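Local coordinates for outer membrane associated protein (Francisella tularensis subsp. tularensis, PDB 6U83) that probably ties the outer membrane to peptidoglycan through this OmpA-like domain, here holding D-alanine, and may also act as a porin, at residues Gln114-Ser117 / Glu118-Gln122; Gln122-Ala125 / Asp126-Gln130. All coordinates share one frame; numbering follows the deposited sequence.

Contact 1: residues Gln114-Ser117 / Glu118-Gln122; sequences QKLS and EKRAQ. With DAL (D-alanine), chain D.
The backbone oxygen O of Q114 shows how one carbonyl in a helix can serve two donors. E118 N gives it the regular helical hydrogen bond of 3.0 Å, and S117 OG reaches Q114 O at 2.7 Å from the same face of the carbonyl. The hydroxyl can do this because it sits between the backbone N and carbonyl carbon of S117 (chi1 72°), turned back along the helix; the same OG also bonds to G144 N in the segment beyond strand 138-142.

Farther out, E118 OE2 is a second shared acceptor. The amide of Q114, bent at chi2, brings NE2 to within 3.2 Å of E118 OE2. The carboxylate oxygen lies almost in the amide plane, whereas the nitrogen arrives from above the carboxylate, the two planes being 56° apart. K115 NZ forms a salt bridge with E118 OE2 at 3.3 Å, its hydrogen bond being weak, so two side chains from the preceding turn converge on one oxygen and would limit the rotation of this carboxylate.

On another face of the helix, the long, extended chain of R120 carries its guanidinium to the ligand. R120 NH1 meets OXT of D-alanine at 2.8 Å and NH2 meets its other oxygen, O, at 2.5 Å, a bidentate grip on the carboxylate. L116 lays CG over the centre of one guanidinium face, 3.9 Å from R120 CZ, and sets CD2 3.5 Å from O of D-alanine, giving the ion pair an apolar wall. Second-shell carbonyls of K68 and Y99 accept from R120 NE and NH1 and position the group. With D67 N, S101 O and N113 OD1 also hydrogen-bonded to the ligand, this is the D-alanine pocket of an OmpA-like domain, consistent with relatives in which an arginine binds a peptidoglycan carboxylate.

Contact 2: residues Gln122-Ala125 / Asp126-Gln130; sequences QAVA and DYMKQ
Q122 and D126, one helical turn apart, meet with their flat end groups steeply inclined: the amide and carboxylate planes differ by 56°. D126 OD1 lies nearly in the amide plane of Q122 and takes a 2.7 Å hydrogen bond from its NE2, which stands above the plane of the carboxylate. The bend of the glutamine at chi2 (55°) folds its amide along the helix toward the aspartate. K129 NZ approaches the same oxygen in a long salt bridge, 3.7 Å from D126 OD1, its chain curling back over A125 O at chi3.

V124 and M128 instead lie side by side and point the same way, CG1 of V124 being 4.0 Å from CE of M128. Both rest on V96 of strand 94-98, and M128 also reaches F82 and V83 of helix 73-89. Y127 turns its ring outward from this turn to K76 and I79 of that helix.

The chemistry is thus divided by helix face. Apolar side chains seat the helix on the sheet and its neighbour, while on the more exposed side a neutral amide and a more distant ammonium share one carboxylate oxygen, which would probably favour the charged form of D126.

Both contacts are successive portions of helix 110-130, the helix of the beta-alpha-beta unit between strands 94-98 and 138-142, and they share Q122. Each illustrates the same rule: an i to i+4 amide-carboxylate pair with a lysine nearby lies on the partly exposed side, while buried residues face inward. Both pack on strand 138-142, through A121 in contact 1 and A125 in contact 2. Contact 1 in addition supplies a leucine and an arginine to the D-alanine pocket, so buried polarity is matched by ligand and backbone carbonyls. Contact 2 is farther off, the side chain of A123 lying about 12 Å from D-alanine; its apolar inward face also meets strand 94-98 and helix 73-89.

Contact 1: residues Gln114-Ser117 / Glu118-Gln122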
ATOM      1  N   GLN A 114      -0.656  -0.238  18.012  1.00 66.56           N
ATOM      2  CA  GLN A 114      -1.651   0.599  17.362  1.00 64.95           C
ATOM      3  C   GLN A 114      -1.054   1.951  16.992  1.00 56.83           C
ATOM      4  O   GLN A 114      -1.250   2.454  15.878  1.00 57.78           O
ATOM      5  CB  GLN A 114      -2.858   0.776  18.292  1.00 72.41           C
ATOM      6  CG  GLN A 114      -3.860   1.820  17.850  1.00 79.12           C
ATOM      7  CD  GLN A 114      -4.700   1.361  16.676  1.00 91.70           C
ATOM      8  OE1 GLN A 114      -5.050   0.182  16.568  1.00 93.34           O
ATOM      9  NE2 GLN A 114      -5.033   2.293  15.786  1.00 93.78           N
ATOM     10  N   LYS A 115      -0.343   2.572  17.930  1.00 57.28           N
ATOM     11  CA  LYS A 115       0.244   3.873  17.642  1.00 62.08           C
ATOM     12  C   LYS A 115       1.308   3.732  16.563  1.00 67.14           C
ATOM     13  O   LYS A 115       1.355   4.519  15.611  1.00 66.38           O
ATOM     14  CB  LYS A 115       0.822   4.483  18.919  1.00 55.25           C
ATOM     15  CG  LYS A 115       0.212   5.821  19.301  1.00 74.23           C
ATOM     16  CD  LYS A 115      -1.301   5.733  19.445  1.00 90.70           C
ATOM     17  CE  LYS A 115      -1.953   7.117  19.575  1.00100.98           C
ATOM     18  NZ  LYS A 115      -3.418   7.033  19.294  1.00 97.31           N
ATOM     19  N   LEU A 116       2.153   2.711  16.694  1.00 66.82           N
ATOM     20  CA  LEU A 116       3.163   2.434  15.685  1.00 59.94           C
ATOM     21  C   LEU A 116       2.535   2.352  14.303  1.00 59.61           C
ATOM     22  O   LEU A 116       2.976   3.025  13.363  1.00 57.94           O
ATOM     23  CB  LEU A 116       3.883   1.142  16.058  1.00 59.10           C
ATOM     24  CG  LEU A 116       4.929   0.634  15.089  1.00 60.43           C
ATOM     25  CD1 LEU A 116       5.891   1.756  14.693  1.00 52.29           C
ATOM     26  CD2 LEU A 116       5.648  -0.554  15.734  1.00 64.95           C
ATOM     27  N   SER A 117       1.442   1.596  14.185  1.00 63.46           N
ATOM     28  CA  SER A 117       0.828   1.406  12.876  1.00 65.71           C
ATOM     29  C   SER A 117       0.254   2.706  12.335  1.00 63.37           C
ATOM     30  O   SER A 117       0.302   2.957  11.124  1.00 57.79           O
ATOM     31  CB  SER A 117      -0.262   0.348  12.961  1.00 64.17           C
ATOM     32  OG  SER A 117      -1.370   0.881  13.647  1.00 61.59           O
ATOM     33  N   GLU A 118      -0.324   3.522  13.212  1.00 52.16           N
ATOM     34  CA  GLU A 118      -0.771   4.853  12.820  1.00 61.95           C
ATOM     35  C   GLU A 118       0.387   5.689  12.301  1.00 60.07           C
ATOM     36  O   GLU A 118       0.237   6.422  11.318  1.00 62.34           O
ATOM     37  CB  GLU A 118      -1.429   5.564  14.007  1.00 66.59           C
ATOM     38  CG  GLU A 118      -2.732   4.944  14.480  1.00 78.71           C
ATOM     39  CD  GLU A 118      -3.299   5.629  15.724  1.00100.50           C
ATOM     40  OE1 GLU A 118      -3.457   6.864  15.717  1.00116.45           O
ATOM     41  OE2 GLU A 118      -3.578   4.934  16.721  1.00105.87           O
ATOM     42  N   LYS A 119       1.538   5.613  12.972  1.00 53.72           N
ATOM     43  CA  LYS A 119       2.716   6.353  12.541  1.00 56.46           C
ATOM     44  C   LYS A 119       3.198   5.875  11.183  1.00 64.09           C
ATOM     45  O   LYS A 119       3.730   6.672  10.402  1.00 61.56           O
ATOM     46  CB  LYS A 119       3.846   6.196  13.558  1.00 56.85           C
ATOM     47  CG  LYS A 119       3.656   6.880  14.925  1.00 53.25           C
ATOM     48  CD  LYS A 119       4.888   6.572  15.808  1.00 56.83           C
ATOM     49  CE  LYS A 119       4.899   7.363  17.083  1.00 57.20           C
ATOM     50  NZ  LYS A 119       6.101   6.984  17.912  1.00 57.36           N
ATOM     51  N   ARG A 120       3.025   4.581  10.885  1.00 56.83           N
ATOM     52  CA  ARG A 120       3.422   4.062   9.581  1.00 60.96           C
ATOM     53  C   ARG A 120       2.511   4.611   8.486  1.00 65.18           C
ATOM     54  O   ARG A 120       2.987   5.130   7.467  1.00 58.80           O
ATOM     55  CB  ARG A 120       3.406   2.530   9.614  1.00 54.74           C
ATOM     56  CG  ARG A 120       4.586   1.911  10.431  1.00 58.67           C
ATOM     57  CD  ARG A 120       4.512   0.367  10.550  1.00 50.94           C
ATOM     58  NE  ARG A 120       5.764  -0.136  11.109  1.00 56.03           N
ATOM     59  CZ  ARG A 120       5.894  -1.254  11.820  1.00 57.27           C
ATOM     60  NH1 ARG A 120       4.836  -2.020  12.096  1.00 46.76           N
ATOM     61  NH2 ARG A 120       7.100  -1.607  12.249  1.00 51.55           N
ATOM     62  N   ALA A 121       1.193   4.530   8.693  1.00 62.90           N
ATOM     63  CA  ALA A 121       0.255   5.136   7.750  1.00 63.06           C
ATOM     64  C   ALA A 121       0.537   6.624   7.560  1.00 58.80           C
ATOM     65  O   ALA A 121       0.469   7.140   6.437  1.00 61.50           O
ATOM     66  CB  ALA A 121      -1.177   4.947   8.241  1.00 65.08           C
ATOM     67  N   GLN A 122       0.865   7.329   8.641  1.00 54.01           N
ATOM     68  CA  GLN A 122       1.135   8.760   8.516  1.00 66.39           C
ATOM     69  C   GLN A 122       2.401   9.010   7.712  1.00 70.77           C
ATOM     70  O   GLN A 122       2.474   9.972   6.933  1.00 66.50           O
ATOM     71  CB  GLN A 122       1.251   9.414   9.890  1.00 65.81           C
ATOM     72  CG  GLN A 122       1.272  10.935   9.797  1.00 76.35           C
ATOM     73  CD  GLN A 122       0.062  11.489   9.035  1.00 85.16           C
ATOM     74  OE1 GLN A 122      -1.092  11.177   9.356  1.00 85.17           O
ATOM     75  NE2 GLN A 122       0.326  12.314   8.024  1.00 84.80           N
TER
HETATM   76  N   DAL D 403       5.475  -5.164  16.561  1.00 51.20           N
HETATM   77  CA  DAL D 403       6.691  -4.606  15.989  1.00 51.52           C
HETATM   78  CB  DAL D 403       7.385  -3.680  17.001  1.00 54.50           C
HETATM   79  C   DAL D 403       6.440  -3.872  14.673  1.00 59.08           C
HETATM   80  O   DAL D 403       7.366  -3.234  14.166  1.00 66.34           O
HETATM   81  OXT DAL D 403       5.337  -3.895  14.094  1.00 60.09           O

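Contact 2: residues Gln122-Ala125 / Asp126-Gln130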
ATOM      1  N   GLN A 122       0.865   7.329   8.641  1.00 54.01           N
ATOM      2  CA  GLN A 122       1.135   8.760   8.516  1.00 66.39           C
ATOM      3  C   GLN A 122       2.401   9.010   7.712  1.00 70.77           C
ATOM      4  O   GLN A 122       2.474   9.972   6.933  1.00 66.50           O
ATOM      5  CB  GLN A 122       1.251   9.414   9.890  1.00 65.81           C
ATOM      6  CG  GLN A 122       1.272  10.935   9.797  1.00 76.35           C
ATOM      7  CD  GLN A 122       0.062  11.489   9.035  1.00 85.16           C
ATOM      8  OE1 GLN A 122      -1.092  11.177   9.356  1.00 85.17           O
ATOM      9  NE2 GLN A 122       0.326  12.314   8.024  1.00 84.80           N
ATOM     10  N   ALA A 123       3.418   8.169   7.910  1.00 67.99           N
ATOM     11  CA  ALA A 123       4.629   8.241   7.105  1.00 65.54           C
ATOM     12  C   ALA A 123       4.298   8.112   5.625  1.00 66.49           C
ATOM     13  O   ALA A 123       4.674   8.966   4.811  1.00 70.40           O
ATOM     14  CB  ALA A 123       5.609   7.142   7.532  1.00 53.52           C
ATOM     15  N   VAL A 124       3.588   7.036   5.262  1.00 68.10           N
ATOM     16  CA  VAL A 124       3.232   6.814   3.860  1.00 64.92           C
ATOM     17  C   VAL A 124       2.536   8.045   3.301  1.00 69.45           C
ATOM     18  O   VAL A 124       2.888   8.549   2.225  1.00 66.77           O
ATOM     19  CB  VAL A 124       2.364   5.554   3.709  1.00 65.67           C
ATOM     20  CG1 VAL A 124       1.735   5.522   2.326  1.00 68.54           C
ATOM     21  CG2 VAL A 124       3.205   4.320   3.900  1.00 68.77           C
ATOM     22  N   ALA A 125       1.567   8.575   4.059  1.00 74.58           N
ATOM     23  CA  ALA A 125       0.769   9.698   3.578  1.00 68.26           C
ATOM     24  C   ALA A 125       1.609  10.958   3.448  1.00 71.10           C
ATOM     25  O   ALA A 125       1.412  11.747   2.518  1.00 72.18           O
ATOM     26  CB  ALA A 125      -0.413   9.943   4.506  1.00 61.99           C
ATOM     27  N   ASP A 126       2.545  11.167   4.377  1.00 72.53           N
ATOM     28  CA  ASP A 126       3.426  12.323   4.284  1.00 72.69           C
ATOM     29  C   ASP A 126       4.186  12.321   2.969  1.00 70.51           C
ATOM     30  O   ASP A 126       4.236  13.341   2.271  1.00 69.19           O
ATOM     31  CB  ASP A 126       4.396  12.335   5.461  1.00 84.60           C
ATOM     32  CG  ASP A 126       3.758  12.843   6.743  1.00102.71           C
ATOM     33  OD1 ASP A 126       2.549  13.176   6.733  1.00105.12           O
ATOM     34  OD2 ASP A 126       4.477  12.918   7.766  1.00107.68           O
ATOM     35  N   TYR A 127       4.767  11.172   2.604  1.00 70.18           N
ATOM     36  CA  TYR A 127       5.536  11.082   1.366  1.00 68.44           C
ATOM     37  C   TYR A 127       4.657  11.323   0.148  1.00 72.16           C
ATOM     38  O   TYR A 127       5.071  12.000  -0.801  1.00 79.52           O
ATOM     39  CB  TYR A 127       6.214   9.719   1.259  1.00 62.43           C
ATOM     40  CG  TYR A 127       7.243   9.662   0.145  1.00 68.31           C
ATOM     41  CD1 TYR A 127       8.349  10.510   0.150  1.00 70.99           C
ATOM     42  CD2 TYR A 127       7.113   8.761  -0.909  1.00 69.69           C
ATOM     43  CE1 TYR A 127       9.298  10.463  -0.866  1.00 77.85           C
ATOM     44  CE2 TYR A 127       8.062   8.705  -1.927  1.00 76.61           C
ATOM     45  CZ  TYR A 127       9.147   9.556  -1.897  1.00 80.55           C
ATOM     46  OH  TYR A 127      10.077   9.508  -2.905  1.00 87.79           O
ATOM     47  N   MET A 128       3.450  10.755   0.149  1.00 69.70           N
ATOM     48  CA  MET A 128       2.504  11.024  -0.927  1.00 71.11           C
ATOM     49  C   MET A 128       2.316  12.518  -1.119  1.00 74.10           C
ATOM     50  O   MET A 128       2.246  13.003  -2.255  1.00 79.11           O
ATOM     51  CB  MET A 128       1.165  10.361  -0.616  1.00 64.48           C
ATOM     52  CG  MET A 128       1.246   8.864  -0.565  1.00 67.79           C
ATOM     53  SD  MET A 128      -0.367   8.139  -0.274  1.00 72.02           S
ATOM     54  CE  MET A 128      -0.155   6.533  -1.045  1.00 68.31           C
ATOM     55  N   LYS A 129       2.253  13.264  -0.016  1.00 66.49           N
ATOM     56  CA  LYS A 129       2.066  14.704  -0.115  1.00 71.12           C
ATOM     57  C   LYS A 129       3.293  15.376  -0.720  1.00 76.24           C
ATOM     58  O   LYS A 129       3.159  16.291  -1.542  1.00 83.26           O
ATOM     59  CB  LYS A 129       1.735  15.289   1.262  1.00 74.94           C
ATOM     60  CG  LYS A 129       0.317  14.969   1.740  1.00 73.80           C
ATOM     61  CD  LYS A 129       0.024  15.571   3.100  1.00 86.68           C
ATOM     62  CE  LYS A 129       0.055  14.522   4.205  1.00 93.90           C
ATOM     63  NZ  LYS A 129      -0.310  15.114   5.538  1.00 99.73           N
ATOM     64  N   GLN A 130       4.497  14.931  -0.333  1.00 73.47           N
ATOM     65  CA  GLN A 130       5.714  15.461  -0.946  1.00 79.86           C
ATOM     66  C   GLN A 130       5.679  15.295  -2.458  1.00 85.55           C
ATOM     67  O   GLN A 130       6.177  16.152  -3.198  1.00 97.43           O
ATOM     68  CB  GLN A 130       6.949  14.765  -0.369  1.00 86.60           C
ATOM     69  CG  GLN A 130       7.230  15.062   1.095  1.00 95.35           C
ATOM     70  CD  GLN A 130       8.395  14.248   1.636  1.00102.74           C
ATOM     71  OE1 GLN A 130       9.463  14.183   1.022  1.00105.72           O
ATOM     72  NE2 GLN A 130       8.189  13.609   2.785  1.00100.82           N
TER